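Long-range contacts in S-adenosylmethionine decarboxylase proenzyme (Aquifex aeolicus, PDB 2III), which probably decarboxylates S-adenosylmethionine to S-adenosylmethioninamine, the propylamine donor for spermidine and spermine synthesis: residues A[3-8]-A[114-119]; A[9-14]-A[104-109]; A[26-31]-A[43-48]; A[35-40]-A[90-95]. All blocks are in the same frame, centred on the assembly; numbering follows the deposited sequence.

Interaction 1. Residues A[3-8]-A[114-119]; sequences KTLGLH and GIVEEE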
loop_
_atom_site.group_PDB
_atom_site.type_symbol
_atom_site.label_atom_id
_atom_site.label_comp_id
_atom_site.label_asym_id
_atom_site.label_seq_id
_atom_site.Cartn_x
_atom_site.Cartn_y
_atom_site.Cartn_z
ATOM N N LYS A 3 22.105 1.127 0.253
ATOM C CA LYS A 3 21.176 0.863 -0.839
ATOM C C LYS A 3 19.756 0.799 -0.290
ATOM O O LYS A 3 19.548 0.575 0.907
ATOM C CB LYS A 3 21.515 -0.468 -1.515
ATOM C CG LYS A 3 21.260 -1.695 -0.635
ATOM C CD LYS A 3 21.591 -3.004 -1.353
ATOM C CE LYS A 3 20.677 -3.266 -2.554
ATOM N NZ LYS A 3 19.257 -3.523 -2.171
ATOM N N THR A 4 18.780 0.997 -1.168
ATOM C CA THR A 4 17.384 0.942 -0.763
ATOM C C THR A 4 16.861 -0.443 -1.144
ATOM O O THR A 4 17.220 -0.979 -2.190
ATOM C CB THR A 4 16.545 2.067 -1.457
ATOM O OG1 THR A 4 15.206 2.056 -0.944
ATOM C CG2 THR A 4 16.508 1.873 -2.965
ATOM N N LEU A 5 16.040 -1.029 -0.280
ATOM C CA LEU A 5 15.495 -2.357 -0.530
ATOM C C LEU A 5 14.291 -2.303 -1.449
ATOM O O LEU A 5 13.940 -3.303 -2.081
ATOM C CB LEU A 5 15.101 -3.034 0.789
ATOM C CG LEU A 5 16.258 -3.525 1.666
ATOM C CD1 LEU A 5 15.721 -4.019 2.999
ATOM C CD2 LEU A 5 17.024 -4.633 0.941
ATOM N N GLY A 6 13.654 -1.136 -1.518
ATOM C CA GLY A 6 12.489 -0.996 -2.369
ATOM C C GLY A 6 12.152 0.431 -2.749
ATOM O O GLY A 6 12.584 1.386 -2.105
ATOM N N LEU A 7 11.376 0.569 -3.816
ATOM C CA LEU A 7 10.956 1.872 -4.297
ATOM C C LEU A 7 9.432 1.859 -4.289
ATOM O O LEU A 7 8.799 0.946 -4.823
ATOM C CB LEU A 7 11.471 2.113 -5.712
ATOM C CG LEU A 7 11.368 3.565 -6.171
ATOM C CD1 LEU A 7 12.414 4.406 -5.457
ATOM C CD2 LEU A 7 11.585 3.629 -7.648
ATOM N N HIS A 8 8.851 2.883 -3.682
ATOM C CA HIS A 8 7.410 2.981 -3.549
ATOM C C HIS A 8 6.913 4.270 -4.183
ATOM O O HIS A 8 7.280 5.369 -3.768
ATOM C CB HIS A 8 7.058 2.932 -2.051
ATOM C CG HIS A 8 5.593 2.939 -1.750
ATOM N ND1 HIS A 8 5.104 2.733 -0.476
ATOM C CD2 HIS A 8 4.511 3.154 -2.537
ATOM C CE1 HIS A 8 3.786 2.819 -0.491
ATOM N NE2 HIS A 8 3.399 3.075 -1.728
ATOM N N GLY A 114 13.247 1.449 3.270
ATOM C CA GLY A 114 14.244 0.572 3.861
ATOM C C GLY A 114 15.662 0.773 3.379
ATOM O O GLY A 114 16.061 0.233 2.342
ATOM N N ILE A 115 16.431 1.538 4.142
ATOM C CA ILE A 115 17.816 1.817 3.789
ATOM C C ILE A 115 18.759 0.961 4.627
ATOM O O ILE A 115 18.728 1.004 5.859
ATOM C CB ILE A 115 18.133 3.310 3.979
ATOM C CG1 ILE A 115 17.199 4.136 3.083
ATOM C CG2 ILE A 115 19.593 3.591 3.615
ATOM C CD1 ILE A 115 17.497 5.620 3.078
ATOM N N VAL A 116 19.587 0.175 3.945
ATOM C CA VAL A 116 20.528 -0.713 4.615
ATOM C C VAL A 116 21.967 -0.510 4.136
ATOM O O VAL A 116 22.207 -0.137 2.985
ATOM C CB VAL A 116 20.124 -2.199 4.410
ATOM C CG1 VAL A 116 18.734 -2.441 4.979
ATOM C CG2 VAL A 116 20.139 -2.552 2.933
ATOM N N GLU A 117 22.914 -0.759 5.036
ATOM C CA GLU A 117 24.336 -0.606 4.754
ATOM C C GLU A 117 24.851 -1.609 3.724
ATOM O O GLU A 117 24.321 -2.710 3.603
ATOM C CB GLU A 117 25.146 -0.762 6.047
ATOM C CG GLU A 117 24.884 0.301 7.125
ATOM C CD GLU A 117 25.145 1.722 6.638
ATOM O OE1 GLU A 117 25.906 1.892 5.659
ATOM O OE2 GLU A 117 24.598 2.672 7.245
ATOM N N GLU A 118 25.884 -1.206 2.983
ATOM C CA GLU A 118 26.518 -2.052 1.970
ATOM C C GLU A 118 27.842 -2.564 2.546
ATOM O O GLU A 118 28.382 -3.585 2.115
ATOM C CB GLU A 118 26.757 -1.253 0.685
ATOM C CG GLU A 118 25.468 -0.810 -0.006
ATOM C CD GLU A 118 25.710 0.019 -1.257
ATOM O OE1 GLU A 118 26.178 1.172 -1.134
ATOM O OE2 GLU A 118 25.433 -0.487 -2.366
ATOM N N GLU A 119 28.362 -1.828 3.522
ATOM C CA GLU A 119 29.590 -2.196 4.213
ATOM C C GLU A 119 29.132 -2.498 5.619
ATOM O O GLU A 119 28.187 -1.890 6.107
ATOM C CB GLU A 119 30.587 -1.033 4.270
ATOM C CG GLU A 119 31.297 -0.717 2.968
ATOM C CD GLU A 119 30.357 -0.204 1.900
ATOM O OE1 GLU A 119 29.708 0.840 2.131
ATOM O OE2 GLU A 119 30.269 -0.844 0.829
#
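Lys3 and Val116 form a hydrogen-bonded antiparallel pair, and their side chains run side by side. Lys3 N reaches Val116 O at 3.0 Å, and Val116 N returns a bond to Lys3 O. From Lys3 CB outward, the first atom lies 4.0 Å from Glu118 OE2. Next, Lys3 CG packs on Val116 CG2 at 3.8 Å, with CG set between its own N and carbonyl carbon (chi1 68°). Past CG the chain leaves Val116. A bend at chi3 turns CE and one at chi4 sets NZ, 3.3 Å from Thr4 O and above that carbonyl plane. The pairing joins the start of strand 3-14 to the end of strand 105-116, neighbours in the antiparallel sheet of this two-layer alpha-beta sandwich. Leu5 turns the corner here. Its N bonds Gly114 O at 2.9 Å, and its CD1 meets Val116 CG1 at 3.9 Å, the two side chains crossing at about a right angle. In the second subunit, His74 packs on Val116 and Leu76 on Leu5. Glu118 OE1 bonds Ala2 N.

Interaction 2. Residues A[9-14]-A[104-109]; sequences ILADLY and KRIDKQ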
loop_
_atom_site.group_PDB
_atom_site.type_symbol
_atom_site.label_atom_id
_atom_site.label_comp_id
_atom_site.label_asym_id
_atom_site.label_seq_id
_atom_site.Cartn_x
_atom_site.Cartn_y
_atom_site.Cartn_z
ATOM N N ILE A 9 6.083 4.121 -5.205
ATOM C CA ILE A 9 5.498 5.254 -5.894
ATOM C C ILE A 9 4.004 5.300 -5.578
ATOM O O ILE A 9 3.299 4.297 -5.706
ATOM C CB ILE A 9 5.613 5.125 -7.423
ATOM C CG1 ILE A 9 7.051 4.830 -7.839
ATOM C CG2 ILE A 9 5.129 6.416 -8.083
ATOM C CD1 ILE A 9 7.174 4.428 -9.307
ATOM N N LEU A 10 3.522 6.458 -5.153
ATOM C CA LEU A 10 2.101 6.595 -4.895
ATOM C C LEU A 10 1.628 7.823 -5.651
ATOM O O LEU A 10 2.339 8.822 -5.742
ATOM C CB LEU A 10 1.803 6.712 -3.393
ATOM C CG LEU A 10 2.716 7.450 -2.417
ATOM C CD1 LEU A 10 2.049 7.495 -1.054
ATOM C CD2 LEU A 10 4.053 6.737 -2.308
ATOM N N ALA A 11 0.437 7.733 -6.230
ATOM C CA ALA A 11 -0.107 8.843 -6.989
ATOM C C ALA A 11 -1.605 8.935 -6.828
ATOM O O ALA A 11 -2.290 7.921 -6.716
ATOM C CB ALA A 11 0.233 8.675 -8.457
ATOM N N ASP A 12 -2.109 10.161 -6.795
ATOM C CA ASP A 12 -3.539 10.380 -6.714
ATOM C C ASP A 12 -3.881 10.916 -8.102
ATOM O O ASP A 12 -3.377 11.961 -8.519
ATOM C CB ASP A 12 -3.874 11.396 -5.620
ATOM C CG ASP A 12 -3.402 10.948 -4.245
ATOM O OD1 ASP A 12 -3.185 9.729 -4.044
ATOM O OD2 ASP A 12 -3.258 11.817 -3.359
ATOM N N LEU A 13 -4.710 10.177 -8.827
ATOM C CA LEU A 13 -5.080 10.558 -10.185
ATOM C C LEU A 13 -6.463 11.198 -10.252
ATOM O O LEU A 13 -7.447 10.602 -9.823
ATOM C CB LEU A 13 -5.039 9.324 -11.089
ATOM C CG LEU A 13 -3.886 8.334 -10.891
ATOM C CD1 LEU A 13 -3.983 7.267 -11.964
ATOM C CD2 LEU A 13 -2.536 9.038 -10.966
ATOM N N TYR A 14 -6.528 12.407 -10.807
ATOM C CA TYR A 14 -7.785 13.138 -10.933
ATOM C C TYR A 14 -8.213 13.308 -12.390
ATOM O O TYR A 14 -7.402 13.217 -13.312
ATOM C CB TYR A 14 -7.662 14.526 -10.300
ATOM C CG TYR A 14 -7.281 14.519 -8.836
ATOM C CD1 TYR A 14 -8.192 14.925 -7.860
ATOM C CD2 TYR A 14 -6.002 14.123 -8.424
ATOM C CE1 TYR A 14 -7.845 14.941 -6.521
ATOM C CE2 TYR A 14 -5.644 14.136 -7.073
ATOM C CZ TYR A 14 -6.576 14.549 -6.130
ATOM O OH TYR A 14 -6.249 14.580 -4.795
ATOM N N LYS A 104 -6.341 13.788 -15.823
ATOM C CA LYS A 104 -6.105 15.164 -16.247
ATOM C C LYS A 104 -5.118 15.878 -15.314
ATOM O O LYS A 104 -4.355 16.735 -15.754
ATOM C CB LYS A 104 -7.433 15.928 -16.319
ATOM C CG LYS A 104 -8.346 15.425 -17.437
ATOM C CD LYS A 104 -9.605 16.256 -17.579
ATOM C CE LYS A 104 -10.490 16.173 -16.342
ATOM N NZ LYS A 104 -11.681 17.066 -16.459
ATOM N N ARG A 105 -5.134 15.506 -14.034
ATOM C CA ARG A 105 -4.244 16.081 -13.026
ATOM C C ARG A 105 -3.682 14.977 -12.152
ATOM O O ARG A 105 -4.363 13.986 -11.843
ATOM C CB ARG A 105 -4.978 17.095 -12.141
ATOM C CG ARG A 105 -4.991 18.492 -12.709
ATOM C CD ARG A 105 -5.894 19.434 -11.923
ATOM N NE ARG A 105 -6.234 20.575 -12.768
ATOM C CZ ARG A 105 -5.347 21.453 -13.229
ATOM N NH1 ARG A 105 -4.063 21.338 -12.913
ATOM N NH2 ARG A 105 -5.736 22.416 -14.053
ATOM N N ILE A 106 -2.442 15.166 -11.726
ATOM C CA ILE A 106 -1.776 14.164 -10.914
ATOM C C ILE A 106 -0.968 14.735 -9.754
ATOM O O ILE A 106 -0.418 15.833 -9.834
ATOM C CB ILE A 106 -0.804 13.329 -11.798
ATOM C CG1 ILE A 106 -1.583 12.647 -12.918
ATOM C CG2 ILE A 106 -0.073 12.299 -10.959
ATOM C CD1 ILE A 106 -0.703 12.128 -14.040
ATOM N N ASP A 107 -0.927 13.981 -8.665
ATOM C CA ASP A 107 -0.112 14.345 -7.520
ATOM C C ASP A 107 0.639 13.054 -7.240
ATOM O O ASP A 107 0.041 12.030 -6.905
ATOM C CB ASP A 107 -0.941 14.751 -6.302
ATOM C CG ASP A 107 -0.064 15.275 -5.172
ATOM O OD1 ASP A 107 0.776 16.167 -5.454
ATOM O OD2 ASP A 107 -0.201 14.800 -4.020
ATOM N N LYS A 108 1.954 13.100 -7.397
ATOM C CA LYS A 108 2.767 11.915 -7.211
ATOM C C LYS A 108 3.912 12.138 -6.241
ATOM O O LYS A 108 4.356 13.272 -6.035
ATOM C CB LYS A 108 3.319 11.483 -8.568
ATOM C CG LYS A 108 4.201 10.261 -8.529
ATOM C CD LYS A 108 4.958 10.088 -9.838
ATOM C CE LYS A 108 4.021 9.893 -11.016
ATOM N NZ LYS A 108 4.789 9.690 -12.274
ATOM N N GLN A 109 4.378 11.045 -5.642
ATOM C CA GLN A 109 5.503 11.077 -4.713
ATOM C C GLN A 109 6.205 9.723 -4.737
ATOM O O GLN A 109 5.567 8.690 -4.928
ATOM C CB GLN A 109 5.034 11.404 -3.291
ATOM C CG GLN A 109 4.252 12.703 -3.204
ATOM C CD GLN A 109 4.307 13.337 -1.836
ATOM O OE1 GLN A 109 3.541 14.256 -1.538
ATOM N NE2 GLN A 109 5.223 12.865 -0.998
#
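Ala11 and Lys108 sit opposite each other in a non-hydrogen-bonded pair, with Ala11 CB 4.2 Å from Lys108 CB. They belong to an antiparallel ladder between strand 3-14 and strand 105-116, outermost in this chain's sheet. Leu10 with Gln109 and Asp12 with Asp107 are hydrogen-bonded pairs. Leu10 CG sits between its own N and carbonyl carbon (chi1 36°), and Leu10 CD2 lies 3.6 Å from Gln109 O. Leu13 CD2 packs on Ile106 CG2 at 4.1 Å, and Lys108 CG lies beside Ile9 CG2. Lys104 and Arg105 both face Tyr14, a classic beta bulge. Tyr14 N bonds Arg105 O. Tyr14 O takes Lys104 N at 2.8 Å and, weakly, Arg105 N at 3.3 Å. On the other face, Asp12 OD2 and Asp107 OD2 are 4.3 Å apart. Farther out, helix 87-101 touches Ile9 and Leu13. Arg113 of the second subunit forms a salt bridge with Asp12 OD1, probably easing the like charges, and Gly114 N of that subunit bonds Asp12 OD2 weakly. Tyr14 OH accepts a bond from Ile115 N there.

Interaction 3. Residues A[26-31]-A[43-48]; sequences DIRELL and ISSHYY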
loop_
_atom_site.group_PDB
_atom_site.type_symbol
_atom_site.label_atom_id
_atom_site.label_comp_id
_atom_site.label_asym_id
_atom_site.label_seq_id
_atom_site.Cartn_x
_atom_site.Cartn_y
_atom_site.Cartn_z
ATOM N N ASP A 26 -12.684 -3.512 -14.579
ATOM C CA ASP A 26 -11.775 -2.460 -15.027
ATOM C C ASP A 26 -10.437 -2.503 -14.263
ATOM O O ASP A 26 -9.365 -2.504 -14.868
ATOM C CB ASP A 26 -12.414 -1.075 -14.830
ATOM C CG ASP A 26 -13.834 -0.983 -15.374
ATOM O OD1 ASP A 26 -14.021 -1.098 -16.604
ATOM O OD2 ASP A 26 -14.765 -0.783 -14.561
ATOM N N ILE A 27 -10.509 -2.529 -12.934
ATOM C CA ILE A 27 -9.308 -2.545 -12.097
ATOM C C ILE A 27 -8.460 -3.781 -12.369
ATOM O O ILE A 27 -7.233 -3.687 -12.487
ATOM C CB ILE A 27 -9.675 -2.492 -10.589
ATOM C CG1 ILE A 27 -10.397 -1.181 -10.288
ATOM C CG2 ILE A 27 -8.434 -2.612 -9.730
ATOM C CD1 ILE A 27 -9.657 0.035 -10.764
ATOM N N ARG A 28 -9.128 -4.928 -12.480
ATOM C CA ARG A 28 -8.467 -6.195 -12.748
ATOM C C ARG A 28 -7.713 -6.139 -14.059
ATOM O O ARG A 28 -6.534 -6.479 -14.111
ATOM C CB ARG A 28 -9.497 -7.327 -12.776
ATOM C CG ARG A 28 -9.000 -8.658 -13.330
ATOM C CD ARG A 28 -9.891 -9.794 -12.833
ATOM N NE ARG A 28 -9.361 -10.369 -11.597
ATOM C CZ ARG A 28 -10.098 -10.945 -10.654
ATOM N NH1 ARG A 28 -11.416 -11.022 -10.790
ATOM N NH2 ARG A 28 -9.511 -11.458 -9.580
ATOM N N GLU A 29 -8.378 -5.701 -15.122
ATOM C CA GLU A 29 -7.705 -5.612 -16.412
ATOM C C GLU A 29 -6.515 -4.677 -16.301
ATOM O O GLU A 29 -5.422 -4.985 -16.769
ATOM C CB GLU A 29 -8.649 -5.086 -17.488
ATOM C CG GLU A 29 -9.347 -6.168 -18.278
ATOM C CD GLU A 29 -9.961 -5.633 -19.556
ATOM O OE1 GLU A 29 -9.213 -5.050 -20.373
ATOM O OE2 GLU A 29 -11.186 -5.794 -19.744
ATOM N N LEU A 30 -6.751 -3.531 -15.671
ATOM C CA LEU A 30 -5.735 -2.510 -15.475
ATOM C C LEU A 30 -4.480 -3.038 -14.772
ATOM O O LEU A 30 -3.371 -2.918 -15.295
ATOM C CB LEU A 30 -6.324 -1.355 -14.660
ATOM C CG LEU A 30 -5.413 -0.163 -14.362
ATOM C CD1 LEU A 30 -5.227 0.646 -15.637
ATOM C CD2 LEU A 30 -6.030 0.703 -13.271
ATOM N N LEU A 31 -4.658 -3.611 -13.584
ATOM C CA LEU A 31 -3.530 -4.130 -12.814
ATOM C C LEU A 31 -2.875 -5.358 -13.453
ATOM O O LEU A 31 -1.662 -5.554 -13.325
ATOM C CB LEU A 31 -3.961 -4.450 -11.371
ATOM C CG LEU A 31 -4.440 -3.295 -10.480
ATOM C CD1 LEU A 31 -4.477 -3.758 -9.032
ATOM C CD2 LEU A 31 -3.507 -2.105 -10.609
ATOM N N ILE A 43 2.215 -12.901 -6.843
ATOM C CA ILE A 43 2.031 -13.992 -5.900
ATOM C C ILE A 43 0.530 -14.272 -5.991
ATOM O O ILE A 43 0.105 -15.393 -6.267
ATOM C CB ILE A 43 2.361 -13.574 -4.455
ATOM C CG1 ILE A 43 3.873 -13.396 -4.288
ATOM C CG2 ILE A 43 1.812 -14.609 -3.484
ATOM C CD1 ILE A 43 4.273 -12.872 -2.920
ATOM N N SER A 44 -0.256 -13.218 -5.776
ATOM C CA SER A 44 -1.712 -13.290 -5.818
ATOM C C SER A 44 -2.311 -11.898 -6.032
ATOM O O SER A 44 -1.606 -10.892 -5.989
ATOM C CB SER A 44 -2.245 -13.871 -4.508
ATOM O OG SER A 44 -1.925 -13.034 -3.408
ATOM N N SER A 45 -3.618 -11.848 -6.259
ATOM C CA SER A 45 -4.301 -10.581 -6.478
ATOM C C SER A 45 -5.712 -10.656 -5.898
ATOM O O SER A 45 -6.390 -11.681 -6.006
ATOM C CB SER A 45 -4.357 -10.257 -7.976
ATOM O OG SER A 45 -5.158 -11.188 -8.682
ATOM N N HIS A 46 -6.150 -9.562 -5.283
ATOM C CA HIS A 46 -7.467 -9.521 -4.665
ATOM C C HIS A 46 -8.206 -8.233 -4.966
ATOM O O HIS A 46 -7.647 -7.139 -4.854
ATOM C CB HIS A 46 -7.311 -9.727 -3.161
ATOM C CG HIS A 46 -6.380 -10.847 -2.828
ATOM N ND1 HIS A 46 -5.020 -10.665 -2.693
ATOM C CD2 HIS A 46 -6.591 -12.181 -2.744
ATOM C CE1 HIS A 46 -4.433 -11.838 -2.545
ATOM N NE2 HIS A 46 -5.365 -12.775 -2.574
ATOM N N TYR A 47 -9.470 -8.385 -5.355
ATOM C CA TYR A 47 -10.313 -7.256 -5.709
ATOM C C TYR A 47 -11.608 -7.200 -4.929
ATOM O O TYR A 47 -12.091 -8.212 -4.423
ATOM C CB TYR A 47 -10.636 -7.304 -7.195
ATOM C CG TYR A 47 -9.405 -7.376 -8.059
ATOM C CD1 TYR A 47 -8.743 -8.588 -8.268
ATOM C CD2 TYR A 47 -8.878 -6.223 -8.638
ATOM C CE1 TYR A 47 -7.578 -8.648 -9.036
ATOM C CE2 TYR A 47 -7.718 -6.269 -9.404
ATOM C CZ TYR A 47 -7.073 -7.481 -9.599
ATOM O OH TYR A 47 -5.921 -7.513 -10.353
ATOM N N TYR A 48 -12.168 -6.002 -4.831
ATOM C CA TYR A 48 -13.427 -5.821 -4.133
ATOM C C TYR A 48 -14.282 -4.767 -4.827
ATOM O O TYR A 48 -13.801 -3.694 -5.173
ATOM C CB TYR A 48 -13.192 -5.409 -2.681
ATOM C CG TYR A 48 -14.467 -5.441 -1.876
ATOM C CD1 TYR A 48 -15.062 -6.653 -1.527
ATOM C CD2 TYR A 48 -15.108 -4.259 -1.503
ATOM C CE1 TYR A 48 -16.267 -6.689 -0.825
ATOM C CE2 TYR A 48 -16.315 -4.284 -0.800
ATOM C CZ TYR A 48 -16.887 -5.502 -0.467
ATOM O OH TYR A 48 -18.076 -5.532 0.219
#
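Tyr47 lays its ring against one side of the helix segment 26-31, between Ile27, Arg28 and Leu31. Ile27 and Leu31 form the buried part. Ile27 CG2 comes in at the ring edge, in its plane, 3.7 Å from Tyr47 CE2. Leu31 and Tyr47 lie alongside, running opposite ways, with Leu31 CD1 4.1 Å from Tyr47 CE2 and Leu31 CB near Tyr47 OH. That hydroxyl is buried here and has no polar partner in the model. Arg28 CB stands over a ring face, 4.1 Å from the centroid and offset toward the rim, a CH-pi contact. Arg28 CA is close as well, 3.4 Å from Tyr47 CE2. The end of Arg28 is the exposed part. Its CG is anti to the backbone N (chi1 168°), and the bend at chi3 turns NE toward the ring. Arg28 NH2 lies 3.2 Å from Tyr47 CD1, but the guanidinium is tilted 62° from the ring and does not stack. Ser45 OG approaches loosely at the guanidinium edge, 4.5 Å from Arg28 NH2. A calcium ion lies about 3 Å from the Ser45 side chain, and Asp26 belongs to a magnesium site. An alanine in place of Tyr47 would probably open a gap beside Ile27 and Leu31 and leave the Arg28 side chain freer to turn. The arrangement is the helix-on-sheet packing of a two-layer alpha-beta sandwich, here helix 24-37 over strand 42-49, outermost in this chain's sheet.

Interaction 4. Residues A[35-40]-A[90-95]; sequences VKYANL and AYRAMD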
loop_
_atom_site.group_PDB
_atom_site.type_symbol
_atom_site.label_atom_id
_atom_site.label_comp_id
_atom_site.label_asym_id
_atom_site.label_seq_id
_atom_site.Cartn_x
_atom_site.Cartn_y
_atom_site.Cartn_z
ATOM N N VAL A 35 1.135 -5.304 -14.361
ATOM C CA VAL A 35 2.035 -6.379 -13.978
ATOM C C VAL A 35 2.773 -6.964 -15.177
ATOM O O VAL A 35 3.993 -7.119 -15.135
ATOM C CB VAL A 35 1.265 -7.506 -13.248
ATOM C CG1 VAL A 35 2.137 -8.747 -13.109
ATOM C CG2 VAL A 35 0.830 -7.018 -11.872
ATOM N N LYS A 36 2.042 -7.284 -16.245
ATOM C CA LYS A 36 2.665 -7.855 -17.439
ATOM C C LYS A 36 3.566 -6.836 -18.151
ATOM O O LYS A 36 4.692 -7.150 -18.531
ATOM C CB LYS A 36 1.586 -8.376 -18.400
ATOM C CG LYS A 36 0.628 -9.376 -17.749
ATOM C CD LYS A 36 -0.364 -9.993 -18.739
ATOM C CE LYS A 36 0.316 -10.972 -19.689
ATOM N NZ LYS A 36 -0.657 -11.700 -20.559
ATOM N N TYR A 37 3.072 -5.617 -18.323
ATOM C CA TYR A 37 3.852 -4.576 -18.977
ATOM C C TYR A 37 5.154 -4.317 -18.221
ATOM O O TYR A 37 6.187 -4.061 -18.832
ATOM C CB TYR A 37 3.038 -3.281 -19.053
ATOM C CG TYR A 37 3.805 -2.086 -19.580
ATOM C CD1 TYR A 37 3.907 -1.841 -20.950
ATOM C CD2 TYR A 37 4.432 -1.197 -18.705
ATOM C CE1 TYR A 37 4.616 -0.737 -21.437
ATOM C CE2 TYR A 37 5.140 -0.097 -19.178
ATOM C CZ TYR A 37 5.230 0.127 -20.541
ATOM O OH TYR A 37 5.941 1.211 -21.005
ATOM N N ALA A 38 5.104 -4.380 -16.890
ATOM C CA ALA A 38 6.293 -4.132 -16.071
ATOM C C ALA A 38 7.126 -5.384 -15.847
ATOM O O ALA A 38 8.172 -5.337 -15.196
ATOM C CB ALA A 38 5.891 -3.539 -14.726
ATOM N N ASN A 39 6.654 -6.504 -16.382
ATOM C CA ASN A 39 7.341 -7.777 -16.243
ATOM C C ASN A 39 7.524 -8.140 -14.765
ATOM O O ASN A 39 8.571 -8.650 -14.352
ATOM C CB ASN A 39 8.705 -7.726 -16.935
ATOM C CG ASN A 39 9.263 -9.108 -17.208
ATOM O OD1 ASN A 39 10.476 -9.289 -17.330
ATOM N ND2 ASN A 39 8.378 -10.091 -17.322
ATOM N N LEU A 40 6.500 -7.857 -13.967
ATOM C CA LEU A 40 6.546 -8.170 -12.550
ATOM C C LEU A 40 5.935 -9.543 -12.344
ATOM O O LEU A 40 5.097 -9.980 -13.129
ATOM C CB LEU A 40 5.763 -7.133 -11.740
ATOM C CG LEU A 40 6.414 -5.768 -11.513
ATOM C CD1 LEU A 40 5.421 -4.829 -10.842
ATOM C CD2 LEU A 40 7.652 -5.936 -10.650
ATOM N N ALA A 90 8.900 -0.631 -11.078
ATOM C CA ALA A 90 7.907 0.175 -10.373
ATOM C C ALA A 90 7.488 1.324 -11.289
ATOM O O ALA A 90 6.301 1.614 -11.444
ATOM C CB ALA A 90 8.491 0.727 -9.076
ATOM N N TYR A 91 8.468 1.972 -11.905
ATOM C CA TYR A 91 8.169 3.090 -12.783
ATOM C C TYR A 91 7.343 2.667 -13.990
ATOM O O TYR A 91 6.385 3.343 -14.361
ATOM C CB TYR A 91 9.450 3.780 -13.240
ATOM C CG TYR A 91 10.116 4.601 -12.158
ATOM C CD1 TYR A 91 11.149 4.072 -11.389
ATOM C CD2 TYR A 91 9.715 5.913 -11.908
ATOM C CE1 TYR A 91 11.773 4.832 -10.407
ATOM C CE2 TYR A 91 10.328 6.675 -10.923
ATOM C CZ TYR A 91 11.357 6.132 -10.178
ATOM O OH TYR A 91 11.982 6.899 -9.215
ATOM N N ARG A 92 7.696 1.544 -14.601
ATOM C CA ARG A 92 6.951 1.049 -15.759
ATOM C C ARG A 92 5.499 0.739 -15.373
ATOM O O ARG A 92 4.567 1.087 -16.096
ATOM C CB ARG A 92 7.628 -0.209 -16.314
ATOM C CG ARG A 92 9.001 0.053 -16.927
ATOM C CD ARG A 92 9.623 -1.223 -17.461
ATOM N NE ARG A 92 8.834 -1.824 -18.537
ATOM C CZ ARG A 92 8.586 -1.241 -19.708
ATOM N NH1 ARG A 92 7.859 -1.867 -20.625
ATOM N NH2 ARG A 92 9.061 -0.029 -19.963
ATOM N N ALA A 93 5.313 0.096 -14.223
ATOM C CA ALA A 93 3.975 -0.245 -13.761
ATOM C C ALA A 93 3.134 1.007 -13.579
ATOM O O ALA A 93 1.976 1.042 -13.989
ATOM C CB ALA A 93 4.047 -1.021 -12.453
HETATM N N MSE A 94 3.718 2.037 -12.974
HETATM C CA MSE A 94 2.988 3.281 -12.748
HETATM C C MSE A 94 2.744 4.031 -14.057
HETATM O O MSE A 94 1.692 4.646 -14.223
HETATM C CB MSE A 94 3.731 4.191 -11.757
HETATM C CG MSE A 94 2.950 5.459 -11.384
HETATM SE SE MSE A 94 1.223 5.076 -10.527
HETATM C CE MSE A 94 1.859 4.784 -8.695
ATOM N N ASP A 95 3.699 3.978 -14.985
ATOM C CA ASP A 95 3.532 4.656 -16.278
ATOM C C ASP A 95 2.374 4.011 -17.031
ATOM O O ASP A 95 1.569 4.694 -17.679
ATOM C CB ASP A 95 4.799 4.545 -17.144
ATOM C CG ASP A 95 5.972 5.331 -16.585
ATOM O OD1 ASP A 95 5.745 6.257 -15.783
ATOM O OD2 ASP A 95 7.126 5.029 -16.963
HETATM O O HOH W 1 7.210 2.969 -19.260
#
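Arg92 lays its guanidinium nearly flat on the ring of Tyr37. The planes are 21° apart and the centres 4.1 Å, while the two side chains as a whole cross at about a right angle. The overlap is off-centre: NH1 lies over the ring face toward the rim, 3.3 Å from Tyr37 CZ. This is both a stack and a cation-pi contact. In the Arg92 chain CD is anti to CA, and chi3 (62°) turns NE out of that line. The same group also reaches the backbone. NH1 donates to Tyr37 O at 3.3 Å, tilted 31° from that carbonyl plane, and NE adds a weak bond to the same oxygen. Tyr37 O belongs to the last turn of helix 24-37, which ends in a Schellman motif with Asn39 at positive phi. Arg92 ties this helix end to helix 87-101, the two helices of the same layer. A leucine in place of Arg92 lacks these donors and would probably leave Tyr37 O without its mates and the Tyr37 ring freer to turn. Tyr37 also meets the ring of Tyr96. At the ring edge a water bonds Tyr37 OH and donates to Asp95 OD2 at 3.1 Å. Beside the polar pair, Ala38 CB packs on Ala93 CB at 3.9 Å, and Leu40 CD1 approaches Ala93 CB at 4.4 Å. Ala93 rests on Val81 of strand 76-84.

In the fold
Interactions 1 and 2 join the same two strands, 3-14 and 105-116, at opposite ends of their pairing. Both rest on backbone hydrogen bonds and both touch the second subunit. Interaction 1 is a surface contact; interaction 2 is partly buried, with helix 87-101 over one face. Interactions 3 and 4 share helix 24-37 and are also partly buried. In interaction 3 that helix meets strand 42-49, outermost in this chain's sheet, by apolar and aromatic packing. In interaction 4 its end meets helix 87-101 through a cation-pi stack and side-chain bonds to a carbonyl. Interaction 4 touches interaction 2 where Met94 and Ala90 pack on Ile9, and interaction 1 where Tyr91 meets Leu7.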